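Local coordinates for protein YibA (Escherichia coli, PDB 1OYZ), which is of unknown function, folds as an all-helical superhelix with HEAT-like repeats, and has been only tentatively assigned an oxidoreductase activity, at residues Ile60-Asp65 / Arg71-Phe76; Asn97-Asp102 / Ala109-Ser114. All coordinates share one frame; numbering follows the deposited sequence.

Contact 1: residues Ile60-Asp65 / Arg71-Phe76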
ATOM      1  N   ILE A  60      -7.290 -23.495  -6.911  1.00 33.90           N
ATOM      2  CA  ILE A  60      -7.865 -23.967  -5.664  1.00 35.06           C
ATOM      3  C   ILE A  60      -7.078 -25.197  -5.204  1.00 36.12           C
ATOM      4  O   ILE A  60      -6.557 -25.218  -4.089  1.00 36.58           O
ATOM      5  CB  ILE A  60      -9.347 -24.304  -5.857  1.00 35.73           C
ATOM      6  CG1 ILE A  60     -10.134 -22.994  -5.969  1.00 34.71           C
ATOM      7  CG2 ILE A  60      -9.856 -25.219  -4.702  1.00 35.73           C
ATOM      8  CD1 ILE A  60     -11.553 -23.163  -6.509  1.00 36.04           C
ATOM      9  N   GLU A  61      -6.932 -26.198  -6.064  1.00 36.21           N
ATOM     10  CA  GLU A  61      -6.169 -27.371  -5.642  1.00 38.32           C
ATOM     11  C   GLU A  61      -4.771 -26.971  -5.167  1.00 37.19           C
ATOM     12  O   GLU A  61      -4.309 -27.444  -4.113  1.00 36.77           O
ATOM     13  CB  GLU A  61      -6.037 -28.381  -6.768  1.00 41.31           C
ATOM     14  CG  GLU A  61      -7.351 -28.885  -7.276  1.00 46.79           C
ATOM     15  CD  GLU A  61      -7.164 -29.883  -8.392  1.00 50.92           C
ATOM     16  OE1 GLU A  61      -8.180 -30.306  -8.977  1.00 53.70           O
ATOM     17  OE2 GLU A  61      -5.997 -30.252  -8.679  1.00 53.31           O
ATOM     18  N   PHE A  62      -4.093 -26.117  -5.936  1.00 35.53           N
ATOM     19  CA  PHE A  62      -2.758 -25.657  -5.548  1.00 35.85           C
ATOM     20  C   PHE A  62      -2.799 -25.069  -4.150  1.00 34.39           C
ATOM     21  O   PHE A  62      -1.812 -25.120  -3.426  1.00 34.12           O
ATOM     22  CB  PHE A  62      -2.228 -24.579  -6.502  1.00 36.90           C
ATOM     23  CG  PHE A  62      -1.379 -25.120  -7.611  1.00 37.66           C
ATOM     24  CD1 PHE A  62      -1.653 -26.370  -8.162  1.00 38.77           C
ATOM     25  CD2 PHE A  62      -0.321 -24.382  -8.120  1.00 39.25           C
ATOM     26  CE1 PHE A  62      -0.884 -26.878  -9.199  1.00 37.64           C
ATOM     27  CE2 PHE A  62       0.456 -24.877  -9.161  1.00 39.82           C
ATOM     28  CZ  PHE A  62       0.174 -26.132  -9.703  1.00 38.05           C
ATOM     29  N   CYS A  63      -3.940 -24.497  -3.788  1.00 33.78           N
ATOM     30  CA  CYS A  63      -4.079 -23.909  -2.473  1.00 35.46           C
ATOM     31  C   CYS A  63      -3.882 -24.934  -1.365  1.00 36.53           C
ATOM     32  O   CYS A  63      -3.551 -24.568  -0.244  1.00 36.96           O
ATOM     33  CB  CYS A  63      -5.436 -23.226  -2.339  1.00 33.19           C
ATOM     34  SG  CYS A  63      -5.371 -21.552  -3.016  1.00 32.28           S
ATOM     35  N   SER A  64      -4.048 -26.212  -1.688  1.00 37.51           N
ATOM     36  CA  SER A  64      -3.875 -27.280  -0.702  1.00 39.82           C
ATOM     37  C   SER A  64      -2.614 -28.092  -0.902  1.00 40.80           C
ATOM     38  O   SER A  64      -2.431 -29.126  -0.272  1.00 41.67           O
ATOM     39  CB  SER A  64      -5.066 -28.219  -0.736  1.00 37.73           C
ATOM     40  OG  SER A  64      -6.158 -27.563  -0.128  1.00 41.69           O
ATOM     41  N   ASP A  65      -1.738 -27.625  -1.775  1.00 41.34           N
ATOM     42  CA  ASP A  65      -0.522 -28.362  -2.028  1.00 42.39           C
ATOM     43  C   ASP A  65       0.441 -28.297  -0.855  1.00 42.76           C
ATOM     44  O   ASP A  65       0.429 -27.350  -0.077  1.00 42.61           O
ATOM     45  CB  ASP A  65       0.187 -27.847  -3.274  1.00 42.01           C
ATOM     46  CG  ASP A  65       1.202 -28.842  -3.797  1.00 43.07           C
ATOM     47  OD1 ASP A  65       0.792 -29.748  -4.529  1.00 41.33           O
ATOM     48  OD2 ASP A  65       2.402 -28.741  -3.463  1.00 45.69           O
ATOM     49  N   ARG A  71       1.085 -23.083  -3.216  1.00 28.91           N
ATOM     50  CA  ARG A  71      -0.019 -22.473  -2.479  1.00 29.25           C
ATOM     51  C   ARG A  71      -0.029 -20.968  -2.703  1.00 30.48           C
ATOM     52  O   ARG A  71      -1.073 -20.363  -2.899  1.00 30.21           O
ATOM     53  CB  ARG A  71       0.078 -22.774  -0.973  1.00 30.17           C
ATOM     54  CG  ARG A  71      -0.178 -24.254  -0.619  1.00 28.94           C
ATOM     55  CD  ARG A  71      -0.699 -24.473   0.823  1.00 29.93           C
ATOM     56  NE  ARG A  71       0.196 -23.972   1.862  1.00 28.67           N
ATOM     57  CZ  ARG A  71       1.375 -24.503   2.180  1.00 30.64           C
ATOM     58  NH1 ARG A  71       1.844 -25.588   1.554  1.00 32.03           N
ATOM     59  NH2 ARG A  71       2.124 -23.908   3.090  1.00 32.30           N
ATOM     60  N   ASP A  72       1.151 -20.375  -2.683  1.00 29.74           N
ATOM     61  CA  ASP A  72       1.286 -18.956  -2.875  1.00 30.73           C
ATOM     62  C   ASP A  72       0.748 -18.586  -4.263  1.00 31.57           C
ATOM     63  O   ASP A  72      -0.117 -17.722  -4.404  1.00 31.05           O
ATOM     64  CB  ASP A  72       2.759 -18.606  -2.712  1.00 32.26           C
ATOM     65  CG  ASP A  72       3.018 -17.136  -2.797  1.00 33.08           C
ATOM     66  OD1 ASP A  72       2.401 -16.366  -2.053  1.00 34.28           O
ATOM     67  OD2 ASP A  72       3.856 -16.747  -3.606  1.00 38.13           O
ATOM     68  N   ILE A  73       1.252 -19.274  -5.279  1.00 30.46           N
ATOM     69  CA  ILE A  73       0.830 -19.061  -6.646  1.00 30.14           C
ATOM     70  C   ILE A  73      -0.693 -19.260  -6.854  1.00 28.74           C
ATOM     71  O   ILE A  73      -1.336 -18.539  -7.633  1.00 27.93           O
ATOM     72  CB  ILE A  73       1.606 -20.013  -7.584  1.00 32.78           C
ATOM     73  CG1 ILE A  73       2.623 -19.216  -8.396  1.00 36.71           C
ATOM     74  CG2 ILE A  73       0.658 -20.791  -8.460  1.00 32.83           C
ATOM     75  CD1 ILE A  73       2.050 -18.057  -9.212  1.00 34.66           C
ATOM     76  N   GLY A  74      -1.258 -20.254  -6.189  1.00 23.70           N
ATOM     77  CA  GLY A  74      -2.686 -20.475  -6.315  1.00 27.09           C
ATOM     78  C   GLY A  74      -3.506 -19.339  -5.721  1.00 27.41           C
ATOM     79  O   GLY A  74      -4.492 -18.886  -6.312  1.00 27.26           O
ATOM     80  N   ALA A  75      -3.093 -18.891  -4.539  1.00 25.70           N
ATOM     81  CA  ALA A  75      -3.768 -17.803  -3.851  1.00 26.19           C
ATOM     82  C   ALA A  75      -3.581 -16.513  -4.651  1.00 24.41           C
ATOM     83  O   ALA A  75      -4.490 -15.692  -4.725  1.00 22.62           O
ATOM     84  CB  ALA A  75      -3.205 -17.648  -2.453  1.00 21.00           C
ATOM     85  N   PHE A  76      -2.414 -16.346  -5.267  1.00 25.54           N
ATOM     86  CA  PHE A  76      -2.159 -15.149  -6.085  1.00 26.16           C
ATOM     87  C   PHE A  76      -3.145 -15.136  -7.263  1.00 26.47           C
ATOM     88  O   PHE A  76      -3.850 -14.151  -7.497  1.00 25.54           O
ATOM     89  CB  PHE A  76      -0.717 -15.166  -6.613  1.00 30.52           C
ATOM     90  CG  PHE A  76      -0.392 -14.044  -7.585  1.00 33.12           C
ATOM     91  CD1 PHE A  76      -0.447 -12.708  -7.183  1.00 33.94           C
ATOM     92  CD2 PHE A  76       0.025 -14.339  -8.893  1.00 34.03           C
ATOM     93  CE1 PHE A  76      -0.085 -11.681  -8.056  1.00 36.01           C
ATOM     94  CE2 PHE A  76       0.392 -13.321  -9.781  1.00 36.54           C
ATOM     95  CZ  PHE A  76       0.339 -11.981  -9.365  1.00 34.81           C
TER
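The last turn of helix 53-63 meets the early part of helix 68-80, and the backbones are closest at Cys63 and Arg71, with 4.3 Å between their CA atoms. Arg71 CA also makes a CA-H...O contact with Phe62 O at 3.3 Å. Arg71 is the residue most buried by the other segment. Its chain bends at chi3 (-59°), and CG and CD pack against Phe62 O, Cys63 O and Asp65 O. CD lies 3.0 Å from Cys63 O. Beyond the bend, Arg71 NH1 donates to Asp65 O at 2.8 Å, with an angle of 158° at the hydrogen. The acceptor lies close to the guanidinium plane, and the donor is tilted 18° from the carbonyl plane. Arg71 NE forms a salt bridge with Asp102, while the Asp65 carboxylate is used differently and accepts from Asn67 N. The two bonds of Arg71, through NH1 and NE, probably limit rotation of the guanidinium.

The rest of the contact is apolar. Phe62 and Ile73 lie side by side and point the same way. Ile73 CG2 touches the ring at its edge, 3.7 Å from Phe62 CD2. Gly74 carries no side chain, which lets Phe62 CB come within 4.1 Å of its CA. A CB on Gly74 would point at the first segment and crowd Phe62 CB. Cys63 SG lies over the backbone where Gly74 joins Ala75, 3.8 Å from Ala75 N.

This is the tight interhelical turn of a helical hairpin, consistent with the helix pairs of HEAT-like folds. Helix 88-101 packs against Cys63, Arg71 and Ala75 through Met98, and against Ile60 through Ile94. Helix 105-121 touches Arg71 and Asp72 through Val107.

Contact 2: residues Asn97-Asp102 / Ala109-Ser114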
ATOM      1  N   ASN A  97      -9.019 -18.051   5.007  1.00 28.65           N
ATOM      2  CA  ASN A  97      -8.445 -19.068   5.855  1.00 28.46           C
ATOM      3  C   ASN A  97      -6.928 -19.137   5.728  1.00 28.11           C
ATOM      4  O   ASN A  97      -6.208 -19.206   6.737  1.00 29.01           O
ATOM      5  CB  ASN A  97      -9.056 -20.434   5.544  1.00 30.09           C
ATOM      6  CG  ASN A  97      -9.108 -21.314   6.766  1.00 33.68           C
ATOM      7  OD1 ASN A  97     -10.117 -21.333   7.498  1.00 34.75           O
ATOM      8  ND2 ASN A  97      -8.006 -22.022   7.031  1.00 33.45           N
HETATM    9  N   MSE A  98      -6.418 -19.145   4.504  1.00 25.99           N
HETATM   10  CA  MSE A  98      -4.960 -19.187   4.326  1.00 27.31           C
HETATM   11  C   MSE A  98      -4.303 -17.952   4.949  1.00 25.39           C
HETATM   12  O   MSE A  98      -3.256 -18.037   5.591  1.00 22.90           O
HETATM   13  CB  MSE A  98      -4.600 -19.231   2.838  1.00 28.43           C
HETATM   14  CG  MSE A  98      -5.194 -20.431   2.126  1.00 33.98           C
HETATM   15 SE   MSE A  98      -5.043 -20.304   0.154  1.00 39.39          SE
HETATM   16  CE  MSE A  98      -3.156 -20.818   0.029  1.00 32.08           C
ATOM     17  N   ALA A  99      -4.916 -16.802   4.727  1.00 23.97           N
ATOM     18  CA  ALA A  99      -4.382 -15.565   5.267  1.00 26.93           C
ATOM     19  C   ALA A  99      -4.191 -15.683   6.775  1.00 30.16           C
ATOM     20  O   ALA A  99      -3.282 -15.065   7.354  1.00 29.72           O
ATOM     21  CB  ALA A  99      -5.338 -14.405   4.972  1.00 26.10           C
ATOM     22  N   LEU A 100      -5.043 -16.478   7.416  1.00 31.57           N
ATOM     23  CA  LEU A 100      -4.980 -16.603   8.860  1.00 33.26           C
ATOM     24  C   LEU A 100      -4.237 -17.830   9.407  1.00 34.38           C
ATOM     25  O   LEU A 100      -3.604 -17.741  10.466  1.00 33.87           O
ATOM     26  CB  LEU A 100      -6.407 -16.578   9.423  1.00 34.47           C
ATOM     27  CG  LEU A 100      -7.258 -15.328   9.125  1.00 33.32           C
ATOM     28  CD1 LEU A 100      -8.703 -15.632   9.366  1.00 29.46           C
ATOM     29  CD2 LEU A 100      -6.805 -14.142   9.977  1.00 32.74           C
ATOM     30  N   ASN A 101      -4.285 -18.940   8.663  1.00 32.59           N
ATOM     31  CA  ASN A 101      -3.706 -20.210   9.092  1.00 32.18           C
ATOM     32  C   ASN A 101      -2.591 -20.845   8.296  1.00 34.32           C
ATOM     33  O   ASN A 101      -2.069 -21.883   8.732  1.00 33.96           O
ATOM     34  CB  ASN A 101      -4.813 -21.248   9.209  1.00 30.23           C
ATOM     35  CG  ASN A 101      -5.943 -20.771  10.073  1.00 33.32           C
ATOM     36  OD1 ASN A 101      -5.751 -20.474  11.252  1.00 34.91           O
ATOM     37  ND2 ASN A 101      -7.129 -20.661   9.493  1.00 34.42           N
ATOM     38  N   ASP A 102      -2.195 -20.281   7.151  1.00 31.97           N
ATOM     39  CA  ASP A 102      -1.131 -20.961   6.425  1.00 32.00           C
ATOM     40  C   ASP A 102       0.181 -20.895   7.172  1.00 32.06           C
ATOM     41  O   ASP A 102       0.576 -19.844   7.686  1.00 32.55           O
ATOM     42  CB  ASP A 102      -0.930 -20.407   5.009  1.00 29.94           C
ATOM     43  CG  ASP A 102      -0.315 -21.434   4.083  1.00 29.09           C
ATOM     44  OD1 ASP A 102       0.922 -21.635   4.121  1.00 30.41           O
ATOM     45  OD2 ASP A 102      -1.076 -22.075   3.328  1.00 34.73           O
ATOM     46  N   ALA A 109       0.748 -13.591   3.453  1.00 25.56           N
ATOM     47  CA  ALA A 109       0.848 -12.252   2.860  1.00 26.14           C
ATOM     48  C   ALA A 109       0.105 -12.171   1.503  1.00 26.43           C
ATOM     49  O   ALA A 109      -0.753 -11.301   1.321  1.00 28.20           O
ATOM     50  CB  ALA A 109       2.340 -11.853   2.686  1.00 23.84           C
ATOM     51  N   THR A 110       0.410 -13.090   0.585  1.00 26.38           N
ATOM     52  CA  THR A 110      -0.240 -13.125  -0.722  1.00 25.26           C
ATOM     53  C   THR A 110      -1.753 -13.285  -0.576  1.00 24.92           C
ATOM     54  O   THR A 110      -2.528 -12.557  -1.209  1.00 27.09           O
ATOM     55  CB  THR A 110       0.314 -14.303  -1.583  1.00 26.02           C
ATOM     56  OG1 THR A 110       1.688 -14.064  -1.851  1.00 25.38           O
ATOM     57  CG2 THR A 110      -0.450 -14.441  -2.948  1.00 25.15           C
ATOM     58  N   ALA A 111      -2.173 -14.206   0.284  1.00 26.48           N
ATOM     59  CA  ALA A 111      -3.600 -14.446   0.483  1.00 24.57           C
ATOM     60  C   ALA A 111      -4.319 -13.199   0.959  1.00 24.28           C
ATOM     61  O   ALA A 111      -5.401 -12.889   0.455  1.00 24.75           O
ATOM     62  CB  ALA A 111      -3.823 -15.608   1.456  1.00 20.70           C
ATOM     63  N   ILE A 112      -3.738 -12.485   1.928  1.00 24.34           N
ATOM     64  CA  ILE A 112      -4.343 -11.243   2.416  1.00 24.76           C
ATOM     65  C   ILE A 112      -4.436 -10.257   1.224  1.00 26.03           C
ATOM     66  O   ILE A 112      -5.454  -9.619   1.023  1.00 21.99           O
ATOM     67  CB  ILE A 112      -3.470 -10.591   3.565  1.00 27.52           C
ATOM     68  CG1 ILE A 112      -3.466 -11.471   4.836  1.00 25.13           C
ATOM     69  CG2 ILE A 112      -4.015  -9.229   3.945  1.00 23.44           C
ATOM     70  CD1 ILE A 112      -2.360 -11.045   5.849  1.00 27.17           C
ATOM     71  N   GLU A 113      -3.374 -10.141   0.422  1.00 27.34           N
ATOM     72  CA  GLU A 113      -3.450  -9.241  -0.739  1.00 29.75           C
ATOM     73  C   GLU A 113      -4.570  -9.701  -1.693  1.00 28.22           C
ATOM     74  O   GLU A 113      -5.313  -8.871  -2.233  1.00 27.07           O
ATOM     75  CB  GLU A 113      -2.095  -9.176  -1.462  1.00 32.53           C
ATOM     76  CG  GLU A 113      -1.078  -8.326  -0.681  1.00 38.66           C
ATOM     77  CD  GLU A 113       0.377  -8.751  -0.867  1.00 42.22           C
ATOM     78  OE1 GLU A 113       0.666  -9.614  -1.725  1.00 44.76           O
ATOM     79  OE2 GLU A 113       1.243  -8.208  -0.146  1.00 45.36           O
ATOM     80  N   SER A 114      -4.711 -11.020  -1.884  1.00 28.23           N
ATOM     81  CA  SER A 114      -5.787 -11.524  -2.738  1.00 24.15           C
ATOM     82  C   SER A 114      -7.180 -11.276  -2.117  1.00 26.30           C
ATOM     83  O   SER A 114      -8.122 -10.962  -2.859  1.00 27.13           O
ATOM     84  CB  SER A 114      -5.577 -13.019  -3.062  1.00 23.75           C
ATOM     85  OG  SER A 114      -4.430 -13.227  -3.892  1.00 21.74           O
TER
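Ala111 CB lies over one face of the peptide joining Met98 to Ala99, 3.6 Å from Ala99 N and almost directly above it; no ring or side-chain amide takes part. The same methyl meets the Met98 side chain at its base, 4.0 Å from Met98 CB. It is also 4.0 Å from Ala99 CB. Ala99 CB also meets Ile112 CG1 at 3.5 Å, a close fit for two carbons. Ile112 CG1 lies anti to its own carbonyl carbon (chi1 -67°), which places this branch against Ala99.

The two helix segments run roughly antiparallel, at 145°, and their axes approach to 7.7 Å. The small alanine side chains on both helices are consistent with this short spacing. Stacked antiparallel helix pairs build alpha-solenoids, and this pair is consistent with the HEAT-repeat family of the protein.

Met98, modelled as selenomethionine, touches Ala111 through CB, and its chain, bent at chi3, carries the selenium end away from this interface. Ile112 also packs on Val144, Thr148 and Ala151 of helix 142-153. Gln132 of helix 126-136 touches both Ala99 and Ile112. The next two helices in the chain therefore meet the same alanine and isoleucine that join this pair.

How the contacts relate
From the N terminus, helix 53-63 turns into helix 68-80, and contact 1 closes the short loop between them. The chain then passes through helix 88-101 and turns into helix 105-121, where contact 2 closes a second short loop. The contacts are therefore in series, neither nested nor crossed, with centres about 11 Å apart. Two hairpins are thus stacked next to each other. A probable hydrogen bond between Ser114 OG and Ala75 O joins helix 68-80 to helix 105-121. Helix 53-63 also lies against helix 88-101. Both helices of one hairpin thus meet the other.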